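Local coordinates for putative curved DNA-binding protein (PDB 4IPA), which is the Arx1 of a thermophilic fungus, a protein related to methionine aminopeptidases and linked to ribosome biogenesis, to which DNA binding is only tentatively ascribed, at residues 52-57 / 104-109; 97-102 / 268-273; 218-223 / 248-253; 227-232 / 244-249. All coordinates share one frame; numbering follows the deposited sequence.

Contact 1: residues 52-57 / 104-109; sequences KIIDIC and KEAATE
The carbonyl oxygen of Thr108 is gripped by the start of helix 53-69 and by an ordered water. Ile53 N donates to Thr108 O over 3.0 Å with an N-H...O angle of 158°, and the CA-H of Lys52 adds a softer contact, Lys52 CA lying 3.4 Å from the same oxygen. Water 1 gives the second hydrogen bond to Thr108 O, 2.8 Å long. This water also accepts from Ile54 N at 2.7 Å and donates weakly to the carbonyl oxygen of Ala106. Two amides of the first helical turn, which have no helical carbonyl before them to bind, are thus served by the loop, one directly and one through the water. Lys52 holds the N-cap position, and its backbone forms a single isolated bridge with that of Glu109, tying the helix start to the loop that runs from strand 79-88 to strand 115-124 in this M24-family domain. Apolar branches pack around this polar seam. The Ile53 and Thr108 side chains lie side by side and point the same way, Ile53 CD1 being 3.8 Å from Thr108 CG2. With Ile54 CG1 anti to the backbone N (chi1 -165°), CG2 falls between the backbone N and the carbonyl carbon, 3.3 Å from Ala106 O, while Ile54 CD1 approaches Ala106 CB at 4.0 Å. Within the loop, Thr108 OG1 donates to Glu105 O over 2.7 Å, and Thr108 N reaches that oxygen from the same face of its plane. Val87 and Pro89 also pack against Ile53.

Contact 2: residues 97-102 / 268-273; sequences TPLRSD and EQRATL. With SO4 (sulfate ion), chain E.
The guanidinium of Arg270 is met at its edge by the carboxylate of Asp102, the two planes only 29° apart. NH1 does the touching: Arg270 NH1 lies 2.8 Å from Asp102 OD1 in a salt bridge and donates to Asp102 OD2 at 3.2 Å. That second bond is nearly straight (168°), lies close to the guanidinium plane and uses the syn lone pair of OD2. A sulfate, probably from the crystallisation liquor, sits at the edge by NH2, at a distance too short to be trusted. Leu99 approaches the arginine chain obliquely, its CD1 3.5 Å from Arg270 CD, and slides past Thr272, whose CG2 packs on Leu99 CG. Deeper in, Thr272 OG1 donates to Thr97 O over 2.7 Å from well above the carbonyl plane, while water 2 donates to Thr272 OG1 and accepts from Thr97 N. The hydroxyl of Thr97 turns to Ser305 instead. An alanine at Asp102 would probably leave Arg270 NH1 without its carboxylate mate and its guanidinium freer to swing. Because Glu105 brings a second carboxylate close to Asp102, the arginine joining these two loops probably also offsets the repulsion between like charges.

Contact 3: residues 218-223 / 248-253; sequences WLFDKN and GDVWGV
Leu219 and Trp251 project to one face of the sheet, where the leucine lies over the indole: Leu219 CD1 is 4.1 Å from the centroid of the five-membered ring and 25° off its normal, a CH-pi contact. On the same face of the indole, displaced toward the rim, Leu219 N stands 3.5 Å above the plane. Leu219 places CG anti to the backbone N (chi1 -175°), and the Leu219 and Asp249 side chains cross at about a right angle, Leu219 CD1 3.5 Å from Asp249 CG. Trp251 NE1 donates to Asp249 OD2 over 3.1 Å, an oxygen that Lys229 also binds. An alanine in place of Trp251 would probably leave Leu219 CD1 without an aromatic face to rest on and deprive Asp249 OD2 of its indole donor. On the opposite sheet face, the Phe220 ring covers the backbone of Gly252, with Phe220 CZ 3.4 Å from Gly252 CA; a beta-carbon there would clash with the ring. Trp218 and Gly252 exchange backbone hydrogen bonds, and Phe220 N donates to Val250 O over 2.7 Å. Beyond this, water 3 links Phe220 O to Val250 N. Strands 210-220 and 250-258 are thereby neighbours in an antiparallel sheet that continues through strand 342-352, as is typical of the pita-bread fold of the M24 family.

Contact 4: residues 227-232 / 244-249; sequences GKKKII and VPEVGD
Lys229 and Asp249 reach toward each other tip to tip, and the tight part of the contact is built round the lysine ammonium. Lys229 NZ lies 2.5 Å from Asp249 OD2, a salt bridge of uncertain exact length that uses the syn lone pair of the oxygen. The same nitrogen donates to the backbone Val244 O at 2.8 Å. A bend at chi3 (-63°) swings CE out of line with the chain, and Lys229 CE lies 3.3 Å from Val244 O. Asp249 OD2 also accepts from Glu246 N at 2.9 Å, the amide standing above the carboxylate plane. Glu246 to Asp249 form a type II beta turn, closed by Asp249 N donating to Glu246 O, with Gly248 at backbone angles that call for glycine; this turn leads the chain into strand 250-258. The solvent side is looser. There the exposed Glu246 completes the salt-bridge network only through a weak bond, its OE1 3.3 Å from Lys229 NZ. Two acidic groups round one ammonium would probably favour its charged form. Toward the interior the polar cluster gives way to light apolar contact, Ile231 CD1 lying 4.2 Å from Pro245 CG, and Trp251 packs against Lys229, Ile231 and Pro245 alike.

The contacts form two pairs, contact 1 lying across the chain's centre from contacts 3 and 4. Contacts 1 and 2, with centres about 10 Å apart, share the connection between strands 79-88 and 115-124 and are joined by the Asp55-Arg100 salt bridge; contact 1 is partly buried and relies on backbone groups and a water at a helix start, whereas contact 2, more buried, combines a threonine hydroxyl bond with a separate ion pair. Contacts 3 and 4, with centres about 7 Å apart, share Asp249 and reach the same antiparallel sheet, in which strands 210-220 and 230-232 are neighbours. Contact 3 is buried and largely aromatic and backbone-bonded, while contact 4, at the surface, depends on charge.

Contact 1: residues 52-57 / 104-109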
loop_
_atom_site.group_PDB
_atom_site.type_symbol
_atom_site.label_atom_id
_atom_site.label_comp_id
_atom_site.label_asym_id
_atom_site.label_seq_id
_atom_site.Cartn_x
_atom_site.Cartn_y
_atom_site.Cartn_z
ATOM N N LYS A 52 17.774 5.880 -12.121
ATOM C CA LYS A 52 16.832 5.237 -13.013
ATOM C C LYS A 52 15.892 4.331 -12.224
ATOM O O LYS A 52 16.338 3.427 -11.513
ATOM C CB LYS A 52 17.594 4.408 -14.047
ATOM C CG LYS A 52 18.625 5.196 -14.828
ATOM C CD LYS A 52 19.610 4.285 -15.542
ATOM C CE LYS A 52 18.917 3.413 -16.578
ATOM N NZ LYS A 52 19.875 2.458 -17.210
ATOM N N ILE A 53 14.594 4.560 -12.376
ATOM C CA ILE A 53 13.597 3.754 -11.695
ATOM C C ILE A 53 13.788 2.246 -11.885
ATOM O O ILE A 53 13.644 1.482 -10.923
ATOM C CB ILE A 53 12.157 4.178 -12.096
ATOM C CG1 ILE A 53 11.864 5.572 -11.547
ATOM C CG2 ILE A 53 11.128 3.210 -11.540
ATOM C CD1 ILE A 53 10.478 6.093 -11.886
ATOM N N ILE A 54 14.102 1.808 -13.104
ATOM C CA ILE A 54 14.215 0.372 -13.344
ATOM C C ILE A 54 15.362 -0.252 -12.546
ATOM O O ILE A 54 15.285 -1.414 -12.150
ATOM C CB ILE A 54 14.342 -0.007 -14.849
ATOM C CG1 ILE A 54 14.091 -1.508 -15.032
ATOM C CG2 ILE A 54 15.712 0.326 -15.394
ATOM C CD1 ILE A 54 13.043 -1.818 -16.029
ATOM N N ASP A 55 16.418 0.523 -12.309
ATOM C CA ASP A 55 17.539 0.047 -11.519
ATOM C C ASP A 55 17.149 -0.132 -10.055
ATOM O O ASP A 55 17.522 -1.124 -9.422
ATOM C CB ASP A 55 18.729 1.004 -11.636
ATOM C CG ASP A 55 19.389 0.945 -13.000
ATOM O OD1 ASP A 55 19.140 -0.030 -13.744
ATOM O OD2 ASP A 55 20.163 1.871 -13.322
ATOM N N ILE A 56 16.405 0.836 -9.527
ATOM C CA ILE A 56 15.933 0.784 -8.147
ATOM C C ILE A 56 15.011 -0.415 -7.896
ATOM O O ILE A 56 15.204 -1.153 -6.933
ATOM C CB ILE A 56 15.222 2.089 -7.757
ATOM C CG1 ILE A 56 16.096 3.295 -8.124
ATOM C CG2 ILE A 56 14.912 2.093 -6.266
ATOM C CD1 ILE A 56 15.416 4.644 -7.945
ATOM N N CYS A 57 14.021 -0.611 -8.767
ATOM C CA CYS A 57 13.113 -1.752 -8.656
ATOM C C CYS A 57 13.873 -3.070 -8.723
ATOM O O CYS A 57 13.611 -3.985 -7.934
ATOM C CB CYS A 57 12.048 -1.726 -9.756
ATOM S SG CYS A 57 10.929 -0.326 -9.707
ATOM N N LYS A 104 12.015 3.599 -23.430
ATOM C CA LYS A 104 11.701 4.919 -22.892
ATOM C C LYS A 104 11.334 4.863 -21.393
ATOM O O LYS A 104 11.861 5.635 -20.576
ATOM C CB LYS A 104 10.580 5.592 -23.701
ATOM C CG LYS A 104 10.190 6.981 -23.155
ATOM C CD LYS A 104 8.739 7.374 -23.485
ATOM C CE LYS A 104 8.406 8.770 -22.947
ATOM N NZ LYS A 104 8.945 9.016 -21.563
ATOM N N GLU A 105 10.439 3.950 -21.032
ATOM C CA GLU A 105 10.052 3.809 -19.632
ATOM C C GLU A 105 11.251 3.442 -18.760
ATOM O O GLU A 105 11.437 4.008 -17.690
ATOM C CB GLU A 105 8.934 2.775 -19.465
ATOM C CG GLU A 105 7.583 3.210 -20.031
ATOM C CD GLU A 105 6.437 2.334 -19.500
ATOM O OE1 GLU A 105 6.236 2.320 -18.256
ATOM O OE2 GLU A 105 5.753 1.654 -20.320
ATOM N N ALA A 106 12.068 2.508 -19.228
ATOM C CA ALA A 106 13.185 2.007 -18.427
ATOM C C ALA A 106 14.296 3.042 -18.240
ATOM O O ALA A 106 15.240 2.809 -17.488
ATOM C CB ALA A 106 13.754 0.713 -19.022
ATOM N N ALA A 107 14.178 4.183 -18.911
ATOM C CA ALA A 107 15.166 5.257 -18.777
ATOM C C ALA A 107 14.639 6.393 -17.903
ATOM O O ALA A 107 15.352 7.359 -17.632
ATOM C CB ALA A 107 15.582 5.796 -20.153
ATOM N N THR A 108 13.385 6.279 -17.478
ATOM C CA THR A 108 12.798 7.237 -16.537
ATOM C C THR A 108 13.674 7.397 -15.286
ATOM O O THR A 108 14.094 6.409 -14.674
ATOM C CB THR A 108 11.403 6.784 -16.085
ATOM O OG1 THR A 108 10.594 6.489 -17.228
ATOM C CG2 THR A 108 10.732 7.866 -15.234
ATOM N N GLU A 109 13.929 8.639 -14.899
ATOM C CA GLU A 109 14.758 8.915 -13.729
ATOM C C GLU A 109 13.991 9.682 -12.659
ATOM O O GLU A 109 13.072 10.458 -12.963
ATOM C CB GLU A 109 16.020 9.713 -14.119
ATOM C CG GLU A 109 16.804 9.118 -15.283
ATOM C CD GLU A 109 18.127 9.833 -15.546
ATOM O OE1 GLU A 109 18.215 11.069 -15.339
ATOM O OE2 GLU A 109 19.086 9.146 -15.954
HETATM O O HOH W 1 13.937 3.593 -15.083
#

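Contact 2: residues 97-102 / 268-273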
loop_
_atom_site.group_PDB
_atom_site.type_symbol
_atom_site.label_atom_id
_atom_site.label_comp_id
_atom_site.label_asym_id
_atom_site.label_seq_id
_atom_site.Cartn_x
_atom_site.Cartn_y
_atom_site.Cartn_z
ATOM N N THR A 97 6.468 -0.152 -11.970
ATOM C CA THR A 97 7.576 -1.113 -12.059
ATOM C C THR A 97 7.758 -1.599 -13.508
ATOM O O THR A 97 7.351 -2.701 -13.861
ATOM C CB THR A 97 7.401 -2.308 -11.071
ATOM O OG1 THR A 97 8.313 -3.365 -11.398
ATOM C CG2 THR A 97 5.979 -2.850 -11.108
ATOM N N PRO A 98 8.398 -0.766 -14.346
ATOM C CA PRO A 98 8.378 -0.933 -15.806
ATOM C C PRO A 98 9.293 -2.036 -16.352
ATOM O O PRO A 98 10.157 -2.551 -15.638
ATOM C CB PRO A 98 8.830 0.437 -16.307
ATOM C CG PRO A 98 9.761 0.924 -15.249
ATOM C CD PRO A 98 9.223 0.381 -13.932
ATOM N N LEU A 99 9.092 -2.397 -17.618
ATOM C CA LEU A 99 9.966 -3.375 -18.290
ATOM C C LEU A 99 11.306 -2.772 -18.694
ATOM O O LEU A 99 11.387 -1.602 -19.062
ATOM C CB LEU A 99 9.294 -3.954 -19.523
ATOM C CG LEU A 99 8.017 -4.752 -19.262
ATOM C CD1 LEU A 99 7.532 -5.411 -20.538
ATOM C CD2 LEU A 99 8.272 -5.794 -18.180
ATOM N N ARG A 100 12.356 -3.576 -18.631
ATOM C CA ARG A 100 13.662 -3.141 -19.121
ATOM C C ARG A 100 13.661 -2.950 -20.642
ATOM O O ARG A 100 14.333 -2.049 -21.153
ATOM C CB ARG A 100 14.779 -4.110 -18.693
ATOM C CG ARG A 100 16.170 -3.595 -19.029
ATOM C CD ARG A 100 17.269 -4.271 -18.214
ATOM N NE ARG A 100 17.389 -3.734 -16.860
ATOM C CZ ARG A 100 17.849 -2.520 -16.565
ATOM N NH1 ARG A 100 18.220 -1.689 -17.529
ATOM N NH2 ARG A 100 17.926 -2.127 -15.299
ATOM N N SER A 101 12.883 -3.772 -21.348
ATOM C CA SER A 101 12.806 -3.725 -22.814
ATOM C C SER A 101 11.890 -2.624 -23.367
ATOM O O SER A 101 11.840 -2.405 -24.575
ATOM C CB SER A 101 12.349 -5.079 -23.368
ATOM O OG SER A 101 11.018 -5.370 -22.950
ATOM N N ASP A 102 11.134 -1.966 -22.494
ATOM C CA ASP A 102 10.444 -0.730 -22.881
ATOM C C ASP A 102 11.453 0.389 -22.689
ATOM O O ASP A 102 11.584 0.930 -21.591
ATOM C CB ASP A 102 9.212 -0.488 -22.007
ATOM C CG ASP A 102 8.018 -1.323 -22.435
ATOM O OD1 ASP A 102 8.030 -1.870 -23.558
ATOM O OD2 ASP A 102 7.058 -1.417 -21.655
ATOM N N GLU A 268 -0.722 5.852 -20.024
ATOM C CA GLU A 268 -0.378 5.060 -21.210
ATOM C C GLU A 268 0.785 4.084 -21.010
ATOM O O GLU A 268 1.078 3.270 -21.884
ATOM C CB GLU A 268 -0.119 5.983 -22.418
ATOM C CG GLU A 268 -1.328 6.838 -22.828
ATOM C CD GLU A 268 -1.009 7.880 -23.912
ATOM O OE1 GLU A 268 -0.130 8.757 -23.688
ATOM O OE2 GLU A 268 -1.657 7.829 -24.983
ATOM N N GLN A 269 1.446 4.159 -19.865
ATOM C CA GLN A 269 2.491 3.193 -19.551
ATOM C C GLN A 269 1.931 1.774 -19.536
ATOM O O GLN A 269 0.769 1.550 -19.220
ATOM C CB GLN A 269 3.173 3.508 -18.217
ATOM C CG GLN A 269 3.982 4.800 -18.235
ATOM C CD GLN A 269 3.113 6.030 -18.009
ATOM O OE1 GLN A 269 1.918 5.915 -17.709
ATOM N NE2 GLN A 269 3.715 7.220 -18.148
ATOM N N ARG A 270 2.769 0.826 -19.919
ATOM C CA ARG A 270 2.392 -0.568 -19.951
ATOM C C ARG A 270 2.037 -1.084 -18.541
ATOM O O ARG A 270 2.763 -0.839 -17.575
ATOM C CB ARG A 270 3.562 -1.344 -20.537
ATOM C CG ARG A 270 3.452 -2.842 -20.511
ATOM C CD ARG A 270 4.700 -3.421 -21.168
ATOM N NE ARG A 270 4.280 -4.188 -22.316
ATOM C CZ ARG A 270 4.624 -3.958 -23.570
ATOM N NH1 ARG A 270 5.467 -2.985 -23.895
ATOM N NH2 ARG A 270 4.128 -4.749 -24.504
ATOM N N ALA A 271 0.908 -1.773 -18.431
ATOM C CA ALA A 271 0.536 -2.459 -17.188
ATOM C C ALA A 271 1.483 -3.634 -16.946
ATOM O O ALA A 271 1.471 -4.617 -17.713
ATOM C CB ALA A 271 -0.888 -2.960 -17.279
ATOM N N THR A 272 2.300 -3.549 -15.895
ATOM C CA THR A 272 3.203 -4.650 -15.566
ATOM C C THR A 272 2.834 -5.336 -14.267
ATOM O O THR A 272 3.204 -6.489 -14.044
ATOM C CB THR A 272 4.670 -4.190 -15.503
ATOM O OG1 THR A 272 4.814 -3.195 -14.477
ATOM C CG2 THR A 272 5.111 -3.617 -16.873
ATOM N N LEU A 273 2.103 -4.635 -13.410
ATOM C CA LEU A 273 1.719 -5.182 -12.112
ATOM C C LEU A 273 0.499 -6.094 -12.237
ATOM O O LEU A 273 -0.529 -5.687 -12.758
ATOM C CB LEU A 273 1.439 -4.044 -11.130
ATOM C CG LEU A 273 1.130 -4.429 -9.683
ATOM C CD1 LEU A 273 2.390 -4.999 -9.036
ATOM C CD2 LEU A 273 0.637 -3.214 -8.915
HETATM S S SO4 E . 4.483 -4.884 -27.710
HETATM O O1 SO4 E . 4.945 -3.502 -27.603
HETATM O O2 SO4 E . 3.422 -5.109 -26.744
HETATM O O3 SO4 E . 3.964 -5.135 -29.054
HETATM O O4 SO4 E . 5.594 -5.791 -27.449
HETATM O O HOH W 2 4.689 -0.447 -14.227
#

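Contact 3: residues 218-223 / 248-253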
loop_
_atom_site.group_PDB
_atom_site.type_symbol
_atom_site.label_atom_id
_atom_site.label_comp_id
_atom_site.label_asym_id
_atom_site.label_seq_id
_atom_site.Cartn_x
_atom_site.Cartn_y
_atom_site.Cartn_z
ATOM N N TRP A 218 -7.586 -3.503 2.457
ATOM C CA TRP A 218 -8.027 -4.890 2.294
ATOM C C TRP A 218 -7.696 -5.758 3.496
ATOM O O TRP A 218 -6.618 -5.653 4.079
ATOM C CB TRP A 218 -7.339 -5.544 1.105
ATOM C CG TRP A 218 -7.710 -5.053 -0.242
ATOM C CD1 TRP A 218 -7.075 -4.094 -0.962
ATOM C CD2 TRP A 218 -8.775 -5.539 -1.067
ATOM N NE1 TRP A 218 -7.689 -3.929 -2.182
ATOM C CE2 TRP A 218 -8.735 -4.809 -2.275
ATOM C CE3 TRP A 218 -9.765 -6.512 -0.901
ATOM C CZ2 TRP A 218 -9.639 -5.024 -3.311
ATOM C CZ3 TRP A 218 -10.670 -6.729 -1.937
ATOM C CH2 TRP A 218 -10.597 -5.986 -3.124
ATOM N N LEU A 219 -8.620 -6.645 3.829
ATOM C CA LEU A 219 -8.338 -7.717 4.753
ATOM C C LEU A 219 -7.267 -8.607 4.127
ATOM O O LEU A 219 -7.331 -8.914 2.945
ATOM C CB LEU A 219 -9.615 -8.526 5.000
ATOM C CG LEU A 219 -9.545 -9.637 6.047
ATOM C CD1 LEU A 219 -9.343 -9.048 7.444
ATOM C CD2 LEU A 219 -10.810 -10.496 6.007
ATOM N N PHE A 220 -6.268 -8.997 4.904
ATOM C CA PHE A 220 -5.309 -10.004 4.450
ATOM C C PHE A 220 -5.667 -11.350 5.096
ATOM O O PHE A 220 -6.303 -11.400 6.156
ATOM C CB PHE A 220 -3.862 -9.658 4.840
ATOM C CG PHE A 220 -3.273 -8.467 4.113
ATOM C CD1 PHE A 220 -4.020 -7.735 3.200
ATOM C CD2 PHE A 220 -1.954 -8.093 4.346
ATOM C CE1 PHE A 220 -3.470 -6.637 2.533
ATOM C CE2 PHE A 220 -1.391 -6.999 3.680
ATOM C CZ PHE A 220 -2.155 -6.267 2.769
ATOM N N ASP A 221 -5.252 -12.432 4.457
ATOM C CA ASP A 221 -5.296 -13.744 5.076
ATOM C C ASP A 221 -4.238 -14.619 4.415
ATOM O O ASP A 221 -3.473 -14.143 3.570
ATOM C CB ASP A 221 -6.678 -14.372 4.958
ATOM C CG ASP A 221 -6.941 -15.412 6.047
ATOM O OD1 ASP A 221 -5.996 -15.776 6.784
ATOM O OD2 ASP A 221 -8.092 -15.879 6.159
ATOM N N LYS A 222 -4.171 -15.884 4.812
ATOM C CA LYS A 222 -3.159 -16.770 4.267
ATOM C C LYS A 222 -3.275 -16.762 2.748
ATOM O O LYS A 222 -4.357 -16.983 2.215
ATOM C CB LYS A 222 -3.305 -18.197 4.812
ATOM C CG LYS A 222 -2.013 -18.981 4.704
ATOM C CD LYS A 222 -2.179 -20.464 4.998
ATOM C CE LYS A 222 -0.825 -21.155 4.914
ATOM N NZ LYS A 222 -0.945 -22.611 4.606
ATOM N N ASN A 223 -2.166 -16.483 2.065
ATOM C CA ASN A 223 -2.149 -16.396 0.614
ATOM C C ASN A 223 -3.154 -15.395 0.067
ATOM O O ASN A 223 -3.653 -15.570 -1.041
ATOM C CB ASN A 223 -2.447 -17.768 0.000
ATOM C CG ASN A 223 -1.349 -18.764 0.255
ATOM O OD1 ASN A 223 -0.159 -18.471 0.054
ATOM N ND2 ASN A 223 -1.730 -19.954 0.712
ATOM N N GLY A 248 -8.694 -9.980 15.690
ATOM C CA GLY A 248 -8.323 -11.170 14.931
ATOM C C GLY A 248 -7.917 -10.884 13.481
ATOM O O GLY A 248 -7.291 -11.722 12.834
ATOM N N ASP A 249 -8.266 -9.701 12.969
ATOM C CA ASP A 249 -7.995 -9.342 11.569
ATOM C C ASP A 249 -6.567 -8.835 11.335
ATOM O O ASP A 249 -5.984 -8.149 12.185
ATOM C CB ASP A 249 -8.920 -8.214 11.107
ATOM C CG ASP A 249 -10.354 -8.662 10.825
ATOM O OD1 ASP A 249 -10.683 -9.867 10.909
ATOM O OD2 ASP A 249 -11.159 -7.766 10.490
ATOM N N VAL A 250 -6.017 -9.150 10.165
ATOM C CA VAL A 250 -4.914 -8.356 9.624
ATOM C C VAL A 250 -5.339 -7.587 8.354
ATOM O O VAL A 250 -5.964 -8.150 7.437
ATOM C CB VAL A 250 -3.658 -9.205 9.362
ATOM C CG1 VAL A 250 -2.618 -8.386 8.621
ATOM C CG2 VAL A 250 -3.096 -9.720 10.677
ATOM N N TRP A 251 -4.995 -6.298 8.314
ATOM C CA TRP A 251 -5.354 -5.429 7.200
ATOM C C TRP A 251 -4.156 -4.732 6.550
ATOM O O TRP A 251 -3.201 -4.328 7.222
ATOM C CB TRP A 251 -6.301 -4.336 7.672
ATOM C CG TRP A 251 -7.683 -4.765 7.954
ATOM C CD1 TRP A 251 -8.124 -5.445 9.055
ATOM C CD2 TRP A 251 -8.840 -4.501 7.150
ATOM N NE1 TRP A 251 -9.473 -5.647 8.972
ATOM C CE2 TRP A 251 -9.947 -5.065 7.820
ATOM C CE3 TRP A 251 -9.050 -3.830 5.931
ATOM C CZ2 TRP A 251 -11.248 -4.993 7.316
ATOM C CZ3 TRP A 251 -10.334 -3.754 5.425
ATOM C CH2 TRP A 251 -11.426 -4.336 6.123
ATOM N N GLY A 252 -4.237 -4.563 5.234
ATOM C CA GLY A 252 -3.361 -3.645 4.531
ATOM C C GLY A 252 -4.082 -2.308 4.432
ATOM O O GLY A 252 -4.985 -2.131 3.618
ATOM N N VAL A 253 -3.705 -1.364 5.285
ATOM C CA VAL A 253 -4.417 -0.104 5.360
ATOM C C VAL A 253 -3.740 0.969 4.508
ATOM O O VAL A 253 -2.567 1.313 4.745
ATOM C CB VAL A 253 -4.501 0.412 6.814
ATOM C CG1 VAL A 253 -5.228 1.769 6.843
ATOM C CG2 VAL A 253 -5.197 -0.623 7.731
HETATM O O HOH W 3 -7.007 -11.448 8.852
#

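Contact 4: residues 227-232 / 244-249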
loop_
_atom_site.group_PDB
_atom_site.type_symbol
_atom_site.label_atom_id
_atom_site.label_comp_id
_atom_site.label_asym_id
_atom_site.label_seq_id
_atom_site.Cartn_x
_atom_site.Cartn_y
_atom_site.Cartn_z
ATOM N N GLY A 227 -8.584 -9.707 0.652
ATOM C CA GLY A 227 -9.499 -10.590 1.372
ATOM C C GLY A 227 -10.981 -10.259 1.309
ATOM O O GLY A 227 -11.414 -9.468 0.477
ATOM N N LYS A 228 -11.766 -10.854 2.205
ATOM C CA LYS A 228 -13.226 -10.820 2.065
ATOM C C LYS A 228 -13.872 -9.595 2.692
ATOM O O LYS A 228 -15.081 -9.430 2.632
ATOM C CB LYS A 228 -13.876 -12.111 2.582
ATOM C CG LYS A 228 -13.656 -12.371 4.049
ATOM C CD LYS A 228 -14.339 -13.650 4.514
ATOM C CE LYS A 228 -14.015 -13.923 5.987
ATOM N NZ LYS A 228 -14.695 -15.151 6.526
ATOM N N LYS A 229 -13.060 -8.730 3.279
ATOM C CA LYS A 229 -13.543 -7.435 3.727
ATOM C C LYS A 229 -12.656 -6.349 3.127
ATOM O O LYS A 229 -11.459 -6.562 2.921
ATOM C CB LYS A 229 -13.552 -7.363 5.260
ATOM C CG LYS A 229 -14.201 -8.600 5.902
ATOM C CD LYS A 229 -14.444 -8.478 7.417
ATOM C CE LYS A 229 -13.177 -8.332 8.218
ATOM N NZ LYS A 229 -13.441 -8.562 9.678
ATOM N N LYS A 230 -13.246 -5.190 2.843
ATOM C CA LYS A 230 -12.484 -4.059 2.335
ATOM C C LYS A 230 -13.167 -2.725 2.653
ATOM O O LYS A 230 -14.400 -2.624 2.723
ATOM C CB LYS A 230 -12.275 -4.177 0.828
ATOM C CG LYS A 230 -13.517 -3.863 0.035
ATOM C CD LYS A 230 -13.425 -4.364 -1.392
ATOM C CE LYS A 230 -14.782 -4.303 -2.070
ATOM N NZ LYS A 230 -14.715 -4.872 -3.453
ATOM N N ILE A 231 -12.345 -1.707 2.849
ATOM C CA ILE A 231 -12.841 -0.355 3.022
ATOM C C ILE A 231 -12.456 0.465 1.803
ATOM O O ILE A 231 -11.283 0.560 1.469
ATOM C CB ILE A 231 -12.238 0.277 4.273
ATOM C CG1 ILE A 231 -12.719 -0.494 5.512
ATOM C CG2 ILE A 231 -12.620 1.751 4.360
ATOM C CD1 ILE A 231 -12.102 -0.017 6.812
ATOM N N ILE A 232 -13.434 1.037 1.117
ATOM C CA ILE A 232 -13.119 1.845 -0.046
ATOM C C ILE A 232 -13.392 3.319 0.227
ATOM O O ILE A 232 -14.545 3.702 0.391
ATOM C CB ILE A 232 -13.921 1.416 -1.269
ATOM C CG1 ILE A 232 -13.766 -0.086 -1.513
ATOM C CG2 ILE A 232 -13.495 2.247 -2.497
ATOM C CD1 ILE A 232 -14.467 -0.582 -2.770
ATOM N N VAL A 244 -16.348 -4.995 8.190
ATOM C CA VAL A 244 -15.878 -4.178 9.290
ATOM C C VAL A 244 -14.675 -4.830 9.939
ATOM O O VAL A 244 -14.616 -6.057 10.046
ATOM C CB VAL A 244 -16.995 -4.020 10.328
ATOM C CG1 VAL A 244 -16.444 -3.526 11.638
ATOM C CG2 VAL A 244 -18.081 -3.088 9.782
ATOM N N PRO A 245 -13.706 -4.016 10.377
ATOM C CA PRO A 245 -12.532 -4.582 11.051
ATOM C C PRO A 245 -12.918 -5.214 12.389
ATOM O O PRO A 245 -13.709 -4.630 13.124
ATOM C CB PRO A 245 -11.636 -3.362 11.286
ATOM C CG PRO A 245 -12.167 -2.299 10.368
ATOM C CD PRO A 245 -13.623 -2.553 10.243
ATOM N N GLU A 246 -12.350 -6.378 12.685
ATOM C CA GLU A 246 -12.644 -7.113 13.898
ATOM C C GLU A 246 -11.339 -7.564 14.524
ATOM O O GLU A 246 -10.345 -7.803 13.819
ATOM C CB GLU A 246 -13.483 -8.360 13.590
ATOM C CG GLU A 246 -14.849 -8.090 12.976
ATOM C CD GLU A 246 -15.672 -9.368 12.822
ATOM O OE1 GLU A 246 -15.624 -9.977 11.736
ATOM O OE2 GLU A 246 -16.363 -9.773 13.787
ATOM N N VAL A 247 -11.347 -7.696 15.847
ATOM C CA VAL A 247 -10.243 -8.318 16.562
ATOM C C VAL A 247 -9.968 -9.653 15.894
ATOM O O VAL A 247 -10.902 -10.373 15.549
ATOM C CB VAL A 247 -10.599 -8.532 18.050
ATOM C CG1 VAL A 247 -9.638 -9.536 18.715
ATOM C CG2 VAL A 247 -10.609 -7.196 18.795
ATOM N N GLY A 248 -8.694 -9.980 15.690
ATOM C CA GLY A 248 -8.323 -11.170 14.931
ATOM C C GLY A 248 -7.917 -10.884 13.481
ATOM O O GLY A 248 -7.291 -11.722 12.834
ATOM N N ASP A 249 -8.266 -9.701 12.969
ATOM C CA ASP A 249 -7.995 -9.342 11.569
ATOM C C ASP A 249 -6.567 -8.835 11.335
ATOM O O ASP A 249 -5.984 -8.149 12.185
ATOM C CB ASP A 249 -8.920 -8.214 11.107
ATOM C CG ASP A 249 -10.354 -8.662 10.825
ATOM O OD1 ASP A 249 -10.683 -9.867 10.909
ATOM O OD2 ASP A 249 -11.159 -7.766 10.490
#